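PDB 2JL1: triphenylmethane reductase from Citrobacter sp., which probably reduces triphenylmethane dyes using NADPH as hydride donor, an activity of interest for the bioremediation of dye waste. Local coordinates for residues G10-L15 against L138-Y143; T105-A110 against P116-H121; S214-K219 against P276-V281. All coordinates share one frame; numbering follows the deposited sequence.

Contact 1 (G10-L15 against L138-Y143). With NAP (NADP nicotinamide-adenine-dinucleotide phosphate), chain B.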
loop_
_atom_site.group_PDB
_atom_site.type_symbol
_atom_site.label_atom_id
_atom_site.label_comp_id
_atom_site.label_asym_id
_atom_site.label_seq_id
_atom_site.Cartn_x
_atom_site.Cartn_y
_atom_site.Cartn_z
ATOM N N GLY A 10 -2.368 -1.565 24.661
ATOM C CA GLY A 10 -1.043 -2.087 24.338
ATOM C C GLY A 10 0.030 -1.239 24.987
ATOM O O GLY A 10 -0.270 -0.212 25.613
ATOM N N GLN A 11 1.285 -1.647 24.828
ATOM C CA GLN A 11 2.378 -0.989 25.543
ATOM C C GLN A 11 2.574 0.420 25.006
ATOM O O GLN A 11 2.592 1.386 25.775
ATOM C CB GLN A 11 3.666 -1.841 25.508
ATOM C CG GLN A 11 3.411 -3.269 26.019
ATOM C CD GLN A 11 4.649 -4.139 26.024
ATOM O OE1 GLN A 11 5.506 -3.994 26.893
ATOM N NE2 GLN A 11 4.747 -5.055 25.054
ATOM N N LEU A 12 2.649 0.558 23.685
ATOM C CA LEU A 12 2.855 1.886 23.102
ATOM C C LEU A 12 1.667 2.797 23.350
ATOM O O LEU A 12 1.848 3.943 23.736
ATOM C CB LEU A 12 3.137 1.792 21.587
ATOM C CG LEU A 12 3.543 3.080 20.855
ATOM C CD1 LEU A 12 4.984 3.496 21.202
ATOM C CD2 LEU A 12 3.409 2.886 19.327
ATOM N N GLY A 13 0.466 2.282 23.101
ATOM C CA GLY A 13 -0.803 3.010 23.275
ATOM C C GLY A 13 -1.030 3.536 24.682
ATOM O O GLY A 13 -1.468 4.671 24.866
ATOM N N GLY A 14 -0.728 2.705 25.679
ATOM C CA GLY A 14 -0.857 3.084 27.099
ATOM C C GLY A 14 0.101 4.210 27.437
ATOM O O GLY A 14 -0.258 5.137 28.151
ATOM N N LEU A 15 1.315 4.154 26.893
ATOM C CA LEU A 15 2.294 5.233 27.105
ATOM C C LEU A 15 1.904 6.539 26.389
ATOM O O LEU A 15 2.176 7.626 26.897
ATOM C CB LEU A 15 3.709 4.790 26.709
ATOM C CG LEU A 15 4.465 3.757 27.549
ATOM C CD1 LEU A 15 5.681 3.201 26.756
ATOM C CD2 LEU A 15 4.913 4.344 28.884
ATOM N N LEU A 138 4.352 8.706 11.521
ATOM C CA LEU A 138 5.273 8.602 12.618
ATOM C C LEU A 138 6.015 7.301 12.371
ATOM O O LEU A 138 5.573 6.215 12.784
ATOM C CB LEU A 138 4.480 8.535 13.947
ATOM C CG LEU A 138 3.626 9.765 14.304
ATOM C CD1 LEU A 138 2.589 9.451 15.422
ATOM C CD2 LEU A 138 4.501 10.955 14.688
ATOM N N ARG A 139 7.113 7.381 11.632
ATOM C CA ARG A 139 7.788 6.159 11.197
ATOM C C ARG A 139 8.754 5.703 12.281
ATOM O O ARG A 139 9.870 6.202 12.375
ATOM C CB ARG A 139 8.526 6.399 9.878
ATOM C CG ARG A 139 7.618 6.607 8.678
ATOM C CD ARG A 139 8.462 6.646 7.432
ATOM N NE ARG A 139 7.692 6.321 6.232
ATOM C CZ ARG A 139 8.264 6.028 5.061
ATOM N NH1 ARG A 139 9.594 6.043 4.948
ATOM N NH2 ARG A 139 7.525 5.714 4.002
ATOM N N ASN A 140 8.305 4.776 13.123
ATOM C CA ASN A 140 9.054 4.421 14.326
ATOM C C ASN A 140 10.224 3.495 14.019
ATOM O O ASN A 140 10.125 2.648 13.149
ATOM C CB ASN A 140 8.137 3.774 15.369
ATOM C CG ASN A 140 7.174 4.766 16.002
ATOM O OD1 ASN A 140 7.339 5.989 15.883
ATOM N ND2 ASN A 140 6.142 4.245 16.643
ATOM N N ALA A 141 11.318 3.665 14.771
ATOM C CA ALA A 141 12.389 2.685 14.835
ATOM C C ALA A 141 11.926 1.405 15.546
ATOM O O ALA A 141 10.893 1.385 16.229
ATOM C CB ALA A 141 13.574 3.276 15.621
ATOM N N LEU A 142 12.708 0.336 15.394
ATOM C CA LEU A 142 12.602 -0.788 16.308
ATOM C C LEU A 142 12.680 -0.291 17.758
ATOM O O LEU A 142 13.370 0.689 18.033
ATOM C CB LEU A 142 13.725 -1.783 16.042
ATOM C CG LEU A 142 13.795 -2.380 14.630
ATOM C CD1 LEU A 142 15.096 -3.221 14.521
ATOM C CD2 LEU A 142 12.530 -3.249 14.358
ATOM N N TYR A 143 11.959 -0.956 18.668
ATOM C CA TYR A 143 11.982 -0.612 20.092
ATOM C C TYR A 143 13.263 -1.068 20.775
ATOM O O TYR A 143 13.616 -2.227 20.697
ATOM C CB TYR A 143 10.793 -1.235 20.839
ATOM C CG TYR A 143 9.419 -0.876 20.308
ATOM C CD1 TYR A 143 9.157 0.391 19.810
ATOM C CD2 TYR A 143 8.370 -1.799 20.356
ATOM C CE1 TYR A 143 7.871 0.740 19.314
ATOM C CE2 TYR A 143 7.090 -1.472 19.877
ATOM C CZ TYR A 143 6.854 -0.195 19.373
ATOM O OH TYR A 143 5.614 0.151 18.921
HETATM P PA NAP B . 1.360 -4.427 21.876
HETATM O O1A NAP B . 1.539 -5.858 21.508
HETATM O O2A NAP B . 1.597 -4.109 23.300
HETATM O O5B NAP B . -0.083 -3.895 21.452
HETATM C C5B NAP B . -0.749 -4.267 20.265
HETATM C C4B NAP B . -2.135 -3.655 20.402
HETATM O O4B NAP B . -2.938 -3.956 19.268
HETATM C C3B NAP B . -2.817 -4.251 21.634
HETATM O O3B NAP B . -3.405 -3.222 22.389
HETATM C C2B NAP B . -3.898 -5.123 21.062
HETATM O O2B NAP B . -5.045 -5.074 21.851
HETATM C C1B NAP B . -4.181 -4.427 19.747
HETATM N N9A NAP B . -4.882 -5.347 18.842
HETATM C C8A NAP B . -4.518 -6.612 18.470
HETATM N N7A NAP B . -5.468 -7.086 17.629
HETATM C C5A NAP B . -6.434 -6.148 17.489
HETATM C C6A NAP B . -7.624 -6.115 16.762
HETATM N N6A NAP B . -8.006 -7.152 16.022
HETATM N N1A NAP B . -8.410 -4.987 16.819
HETATM C C2A NAP B . -8.034 -3.911 17.593
HETATM N N3A NAP B . -6.855 -3.942 18.303
HETATM C C4A NAP B . -6.075 -5.051 18.252
HETATM O O3 NAP B . 2.370 -3.570 20.933
HETATM P PN NAP B . 3.275 -2.282 21.269
HETATM O O1N NAP B . 2.400 -1.310 21.945
HETATM O O2N NAP B . 4.532 -2.733 21.929
HETATM O O5D NAP B . 3.582 -1.691 19.767
HETATM C C5D NAP B . 2.525 -1.142 18.992
HETATM C C4D NAP B . 2.531 -1.577 17.522
HETATM O O4D NAP B . 3.808 -1.322 16.963
HETATM C C3D NAP B . 2.287 -3.078 17.344
HETATM O O3D NAP B . 0.942 -3.435 17.153
HETATM C C2D NAP B . 3.133 -3.458 16.143
HETATM O O2D NAP B . 2.463 -3.349 14.904
HETATM C C1D NAP B . 4.225 -2.411 16.154
HETATM N N1N NAP B . 5.465 -3.047 16.629
HETATM C C2N NAP B . 6.617 -2.345 16.465
HETATM C C3N NAP B . 7.811 -2.892 16.840
HETATM C C7N NAP B . 9.063 -2.148 16.650
HETATM O O7N NAP B . 10.239 -2.744 17.190
HETATM N N7N NAP B . 9.004 -1.006 15.955
HETATM C C4N NAP B . 7.839 -4.144 17.490
HETATM C C5N NAP B . 6.659 -4.800 17.735
HETATM C C6N NAP B . 5.463 -4.264 17.245
HETATM P P2B NAP B . -5.350 -6.182 22.985
HETATM O O1X NAP B . -4.893 -5.604 24.311
HETATM O O2X NAP B . -4.617 -7.488 22.729
HETATM O O3X NAP B . -6.850 -6.390 22.944
#
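Leu-12 and Tyr-143 touch where the helix behind the glycine-rich loop faces the end of strand 135-140, and NADP ties the two together. Leu-12 CD2 lies 3.5 Å from Tyr-143 OH, the leucine running roughly perpendicular to the tyrosine, while CD1 approaches the ring obliquely. The same CD2 meets Asn-140 ND2 at 4.1 Å, leucine and asparagine reaching toward each other head-on. In Leu-12 chi1 (-173°) swings CG away from the backbone N, a torsion that carries both methyls across to these residues while the N-H is given to the cofactor.

That N-H reaches NAP O1N over 2.6 Å and is nearly straight (169°); Gln-11 N binds NAP O2A in like fashion at 2.9 Å. The diphosphate thus sits on the first turn of the helix, whose N-terminal end probably favours its negative charge. Gly-10, at the N-cap, suits its place because a CB there would clash with NAP O5B. On the other segment the nicotinamide amide is held by backbone: Tyr-143 N donates to NAP O7N at 2.9 Å, and NAP N7N donates to Ala-141 O at 3.1 Å. Carbon C7N of that amide lies 3.7 Å above the Tyr-143 plane, over its centre, and Tyr-143 OH donates to NAP O5D, contacts that should hold the ring in place.

Arg-175 and Leu-178 of helix 175-186 pack on Tyr-143. Leu-12 and Asn-140 both rest on Thr-105 of strand 101-107, and on the far side of strand 135-140 lies strand 194-198.

Contact 2 (T105-A110 against P116-H121)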
loop_
_atom_site.group_PDB
_atom_site.type_symbol
_atom_site.label_atom_id
_atom_site.label_comp_id
_atom_site.label_asym_id
_atom_site.label_seq_id
_atom_site.Cartn_x
_atom_site.Cartn_y
_atom_site.Cartn_z
ATOM N N THR A 105 1.490 4.996 13.106
ATOM C CA THR A 105 2.778 4.457 13.536
ATOM C C THR A 105 3.296 3.472 12.489
ATOM O O THR A 105 2.908 2.275 12.474
ATOM C CB THR A 105 2.691 3.730 14.908
ATOM O OG1 THR A 105 1.749 2.667 14.823
ATOM C CG2 THR A 105 2.276 4.717 16.014
ATOM N N GLY A 106 4.181 3.979 11.641
ATOM C CA GLY A 106 4.778 3.213 10.539
ATOM C C GLY A 106 6.145 2.715 10.957
ATOM O O GLY A 106 6.373 2.416 12.125
ATOM N N TYR A 107 7.044 2.597 9.997
ATOM C CA TYR A 107 8.349 1.989 10.247
ATOM C C TYR A 107 9.364 2.839 9.489
ATOM O O TYR A 107 9.164 3.138 8.309
ATOM C CB TYR A 107 8.324 0.527 9.797
ATOM C CG TYR A 107 9.612 -0.237 9.984
ATOM C CD1 TYR A 107 10.196 -0.361 11.254
ATOM C CD2 TYR A 107 10.236 -0.855 8.899
ATOM C CE1 TYR A 107 11.399 -1.072 11.446
ATOM C CE2 TYR A 107 11.445 -1.579 9.074
ATOM C CZ TYR A 107 12.012 -1.682 10.360
ATOM O OH TYR A 107 13.199 -2.377 10.561
ATOM N N ALA A 108 10.404 3.289 10.198
ATOM C CA ALA A 108 11.388 4.214 9.657
ATOM C C ALA A 108 12.112 3.577 8.498
ATOM O O ALA A 108 12.418 2.370 8.513
ATOM C CB ALA A 108 12.385 4.630 10.734
ATOM N N PHE A 109 12.386 4.388 7.497
ATOM C CA PHE A 109 13.127 3.967 6.315
ATOM C C PHE A 109 12.533 2.733 5.639
ATOM O O PHE A 109 13.271 1.911 5.079
ATOM C CB PHE A 109 14.610 3.803 6.647
ATOM C CG PHE A 109 15.204 5.035 7.276
ATOM C CD1 PHE A 109 15.337 6.213 6.538
ATOM C CD2 PHE A 109 15.578 5.030 8.595
ATOM C CE1 PHE A 109 15.878 7.369 7.118
ATOM C CE2 PHE A 109 16.124 6.172 9.187
ATOM C CZ PHE A 109 16.272 7.341 8.444
ATOM N N ALA A 110 11.200 2.624 5.665
ATOM C CA ALA A 110 10.524 1.404 5.186
ATOM C C ALA A 110 10.912 1.042 3.737
ATOM O O ALA A 110 11.072 -0.150 3.404
ATOM C CB ALA A 110 8.998 1.554 5.317
ATOM N N PRO A 116 9.708 -8.177 5.874
ATOM C CA PRO A 116 8.372 -8.166 5.251
ATOM C C PRO A 116 7.372 -7.135 5.812
ATOM O O PRO A 116 6.623 -6.538 5.042
ATOM C CB PRO A 116 7.884 -9.606 5.467
ATOM C CG PRO A 116 9.143 -10.413 5.459
ATOM C CD PRO A 116 10.102 -9.555 6.255
ATOM N N LEU A 117 7.398 -6.906 7.125
ATOM C CA LEU A 117 6.494 -5.948 7.773
ATOM C C LEU A 117 6.591 -4.519 7.197
ATOM O O LEU A 117 5.613 -3.777 7.243
ATOM C CB LEU A 117 6.665 -5.961 9.312
ATOM C CG LEU A 117 5.614 -5.094 10.035
ATOM C CD1 LEU A 117 4.197 -5.690 9.942
ATOM C CD2 LEU A 117 5.992 -4.808 11.480
ATOM N N ALA A 118 7.738 -4.145 6.619
ATOM C CA ALA A 118 7.875 -2.821 5.986
ATOM C C ALA A 118 6.820 -2.642 4.890
ATOM O O ALA A 118 6.337 -1.553 4.657
ATOM C CB ALA A 118 9.249 -2.666 5.374
ATOM N N HIS A 119 6.504 -3.740 4.197
ATOM C CA HIS A 119 5.532 -3.689 3.113
ATOM C C HIS A 119 4.135 -3.326 3.611
ATOM O O HIS A 119 3.384 -2.617 2.916
ATOM C CB HIS A 119 5.566 -4.988 2.310
ATOM C CG HIS A 119 6.833 -5.152 1.535
ATOM N ND1 HIS A 119 7.379 -6.379 1.226
ATOM C CD2 HIS A 119 7.693 -4.225 1.063
ATOM C CE1 HIS A 119 8.493 -6.195 0.543
ATOM N NE2 HIS A 119 8.714 -4.896 0.446
ATOM N N VAL A 120 3.789 -3.831 4.795
ATOM C CA VAL A 120 2.499 -3.550 5.418
ATOM C C VAL A 120 2.403 -2.060 5.719
ATOM O O VAL A 120 1.362 -1.438 5.496
ATOM C CB VAL A 120 2.339 -4.290 6.767
ATOM C CG1 VAL A 120 1.052 -3.821 7.481
ATOM C CG2 VAL A 120 2.289 -5.814 6.570
ATOM N N HIS A 121 3.480 -1.502 6.274
ATOM C CA HIS A 121 3.480 -0.094 6.661
ATOM C C HIS A 121 3.371 0.821 5.454
ATOM O O HIS A 121 2.628 1.816 5.471
ATOM C CB HIS A 121 4.706 0.223 7.531
ATOM C CG HIS A 121 4.626 -0.394 8.888
ATOM N ND1 HIS A 121 3.569 -0.157 9.752
ATOM C CD2 HIS A 121 5.426 -1.290 9.508
ATOM C CE1 HIS A 121 3.741 -0.870 10.854
ATOM N NE2 HIS A 121 4.867 -1.555 10.735
#
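The imidazole of His-121 lies flat against the backbone of strand 105-107, one face taken up by the peptide that joins Gly-106 to Tyr-107. Gly-106 C is 4.0 Å above the ring plane, over its centre, and Tyr-107 N sits at a similar height but nearer the rim. Thr-105 O approaches obliquely, 3.6 Å from CE1, and Tyr-107 CB comes within 3.4 Å of CD2. The bare CA of Gly-106 comes to 3.7 Å from His-121 ND1. That nitrogen is hydrogen-bonded to Tyr-104 OH, a tie that should restrict rotation of the ring.

The ring of Tyr-107 brushes the helix with its CD2 side. Its chi1 of 180° places CG beside the carbonyl carbon, and CD2 arrives 4.1 Å from Ala-118 CB, again obliquely, while the ring runs on to bond Glu-259 through its hydroxyl. Beyond the strand, a type II turn from Tyr-107 to Ala-110 brings the chain back to the helix. There Ala-110 and Ala-118 meet through their methyls at 4.2 Å, small side chains that allow their CA atoms to approach to 5.1 Å.

Strand and helix are the first two elements of a beta-alpha-beta unit completed by strand 135-140. The chemistry is van der Waals packing between them, with His-121 ND1 bonded to Tyr-104 and the Tyr-107 hydroxyl to Glu-259, which implies that shape and small side chains, rather than direct polar bonds, set the fit.

Contact 3 (S214-K219 against P276-V281)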
loop_
_atom_site.group_PDB
_atom_site.type_symbol
_atom_site.label_atom_id
_atom_site.label_comp_id
_atom_site.label_asym_id
_atom_site.label_seq_id
_atom_site.Cartn_x
_atom_site.Cartn_y
_atom_site.Cartn_z
ATOM N N SER A 214 27.958 -4.874 31.344
ATOM C CA SER A 214 29.125 -5.104 32.200
ATOM C C SER A 214 29.373 -3.960 33.198
ATOM O O SER A 214 29.555 -4.203 34.396
ATOM C CB SER A 214 30.369 -5.296 31.327
ATOM O OG SER A 214 30.243 -6.462 30.534
ATOM N N GLU A 215 29.353 -2.718 32.701
ATOM C CA GLU A 215 29.556 -1.524 33.532
ATOM C C GLU A 215 28.500 -1.374 34.614
ATOM O O GLU A 215 28.846 -1.187 35.765
ATOM C CB GLU A 215 29.607 -0.241 32.686
ATOM C CG GLU A 215 30.938 -0.027 31.989
ATOM C CD GLU A 215 30.842 0.843 30.742
ATOM O OE1 GLU A 215 29.805 1.521 30.534
ATOM O OE2 GLU A 215 31.823 0.857 29.960
ATOM N N VAL A 216 27.227 -1.477 34.227
ATOM C CA VAL A 216 26.081 -1.316 35.133
ATOM C C VAL A 216 26.017 -2.420 36.198
ATOM O O VAL A 216 25.737 -2.153 37.375
ATOM C CB VAL A 216 24.746 -1.269 34.336
ATOM C CG1 VAL A 216 23.537 -1.310 35.252
ATOM C CG2 VAL A 216 24.665 0.004 33.494
ATOM N N SER A 217 26.270 -3.654 35.778
ATOM C CA SER A 217 26.032 -4.821 36.627
ATOM C C SER A 217 27.266 -5.258 37.408
ATOM O O SER A 217 27.145 -5.987 38.407
ATOM C CB SER A 217 25.551 -5.989 35.771
ATOM O OG SER A 217 26.653 -6.566 35.082
ATOM N N GLY A 218 28.440 -4.831 36.950
ATOM C CA GLY A 218 29.712 -5.226 37.566
ATOM C C GLY A 218 30.168 -6.602 37.121
ATOM O O GLY A 218 31.272 -7.040 37.441
ATOM N N LYS A 219 29.331 -7.310 36.381
ATOM C CA LYS A 219 29.754 -8.613 35.881
ATOM C C LYS A 219 30.170 -8.521 34.410
ATOM O O LYS A 219 29.516 -7.849 33.618
ATOM C CB LYS A 219 28.673 -9.673 36.146
ATOM C CG LYS A 219 28.625 -10.804 35.145
ATOM C CD LYS A 219 28.502 -12.162 35.801
ATOM C CE LYS A 219 28.997 -13.244 34.821
ATOM N NZ LYS A 219 30.343 -12.862 34.221
ATOM N N PRO A 276 19.903 8.090 27.046
ATOM C CA PRO A 276 21.105 7.297 26.824
ATOM C C PRO A 276 20.808 5.810 27.015
ATOM O O PRO A 276 20.053 5.439 27.920
ATOM C CB PRO A 276 22.038 7.781 27.935
ATOM C CG PRO A 276 21.568 9.145 28.260
ATOM C CD PRO A 276 20.090 9.062 28.143
ATOM N N LEU A 277 21.422 4.970 26.199
ATOM C CA LEU A 277 21.249 3.511 26.307
ATOM C C LEU A 277 21.530 3.009 27.726
ATOM O O LEU A 277 20.815 2.146 28.245
ATOM C CB LEU A 277 22.152 2.799 25.296
ATOM C CG LEU A 277 22.006 1.284 25.116
ATOM C CD1 LEU A 277 20.576 0.892 24.620
ATOM C CD2 LEU A 277 23.066 0.866 24.111
ATOM N N LYS A 278 22.565 3.566 28.357
ATOM C CA LYS A 278 22.944 3.145 29.718
ATOM C C LYS A 278 21.812 3.354 30.729
ATOM O O LYS A 278 21.609 2.508 31.605
ATOM C CB LYS A 278 24.228 3.845 30.200
ATOM C CG LYS A 278 24.804 3.174 31.450
ATOM C CD LYS A 278 25.995 3.905 32.061
ATOM C CE LYS A 278 27.184 3.924 31.127
ATOM N NZ LYS A 278 27.683 2.550 30.786
ATOM N N GLU A 279 21.092 4.470 30.617
ATOM C CA GLU A 279 19.916 4.750 31.468
ATOM C C GLU A 279 18.801 3.728 31.255
ATOM O O GLU A 279 18.135 3.308 32.201
ATOM C CB GLU A 279 19.402 6.184 31.249
ATOM C CG GLU A 279 18.111 6.567 32.010
ATOM C CD GLU A 279 18.210 6.541 33.557
ATOM O OE1 GLU A 279 19.306 6.292 34.140
ATOM O OE2 GLU A 279 17.157 6.799 34.202
ATOM N N THR A 280 18.613 3.310 30.003
ATOM C CA THR A 280 17.616 2.285 29.696
ATOM C C THR A 280 18.050 0.941 30.272
ATOM O O THR A 280 17.223 0.200 30.799
ATOM C CB THR A 280 17.323 2.224 28.156
ATOM O OG1 THR A 280 16.894 3.526 27.717
ATOM C CG2 THR A 280 16.227 1.218 27.849
ATOM N N VAL A 281 19.342 0.624 30.181
ATOM C CA VAL A 281 19.856 -0.623 30.772
ATOM C C VAL A 281 19.638 -0.607 32.302
ATOM O O VAL A 281 19.178 -1.598 32.887
ATOM C CB VAL A 281 21.353 -0.896 30.401
ATOM C CG1 VAL A 281 21.931 -2.046 31.219
ATOM C CG2 VAL A 281 21.505 -1.188 28.889
#
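Lys-278, in the first turn of helix 277-285, is the first residue of its segment to reach across, and it meets both Glu-215 and Val-216. With chi1 at -166° its CG extends opposite the backbone N and packs at 3.8 Å on Val-216 CG2, the lysine lying alongside the valine but pointing the other way. Farther out the chain bends at chi3 (-64°) and chi4 (-61°), turning the ammonium group toward helix 206-217. There Lys-278 NZ forms a salt bridge with Glu-215 OE1, modelled at a very short 2.4 Å, a length best treated as doubtful. The lysine comes in nearly square to the glutamate. Glu-215 OE2 is bonded to Gln-211, one turn earlier in the helix, which should help to orient the carboxylate. A long lysine suits this position, since its aliphatic part can cover the apolar contact, while Glu-215 supplies the opposite charge at the margin.

One turn on, Val-281 adds the buried part of the interface. Its CG1 meets Val-216 CG2 at 4.1 Å, so one methyl of Val-216 serves both partners; beta-branched valine offers a short, stiff side chain where the backbones come within 7.6 Å, measured between the CA atoms of Val-216 and Val-281. Ile-212 continues the apolar surface, touching both Lys-278 and Val-281, and Met-287 packs on Val-216.

Helix 206-217 ends at Ser-217, and Gly-218, with a positive phi that favours glycine, leaves the helical conformation; Ser-217 OG accepts from Lys-219 N in an ST turn. Away from the cofactor, the arrangement is plain helix-helix packing: an apolar seam edged by a salt bridge, joining the C-terminal helix of the chain to helix 206-217.

Overall arrangement
Contacts 1 and 2 belong to the parallel Rossmann-type sheet of this NmrA-like protein, their centres about 13 Å apart. They share neighbouring strands, 101-107 and 135-140, which are joined through helix 117-130, and they touch directly: Leu-138 O lies 2.9 Å from Gly-106 N. Along the chain, contact 2 falls between the two halves of contact 1, so the crossover it packs lies within the stretch that separates the two cofactor-binding segments. Contact 3 comes later in sequence, its centre about 23 Å from that of contact 1 and 30 Å from that of contact 2, touching neither. Contacts 1 and 2 help build the cofactor-binding Rossmann core; contact 3 packs helices 206-217 and 277-285 remote from it.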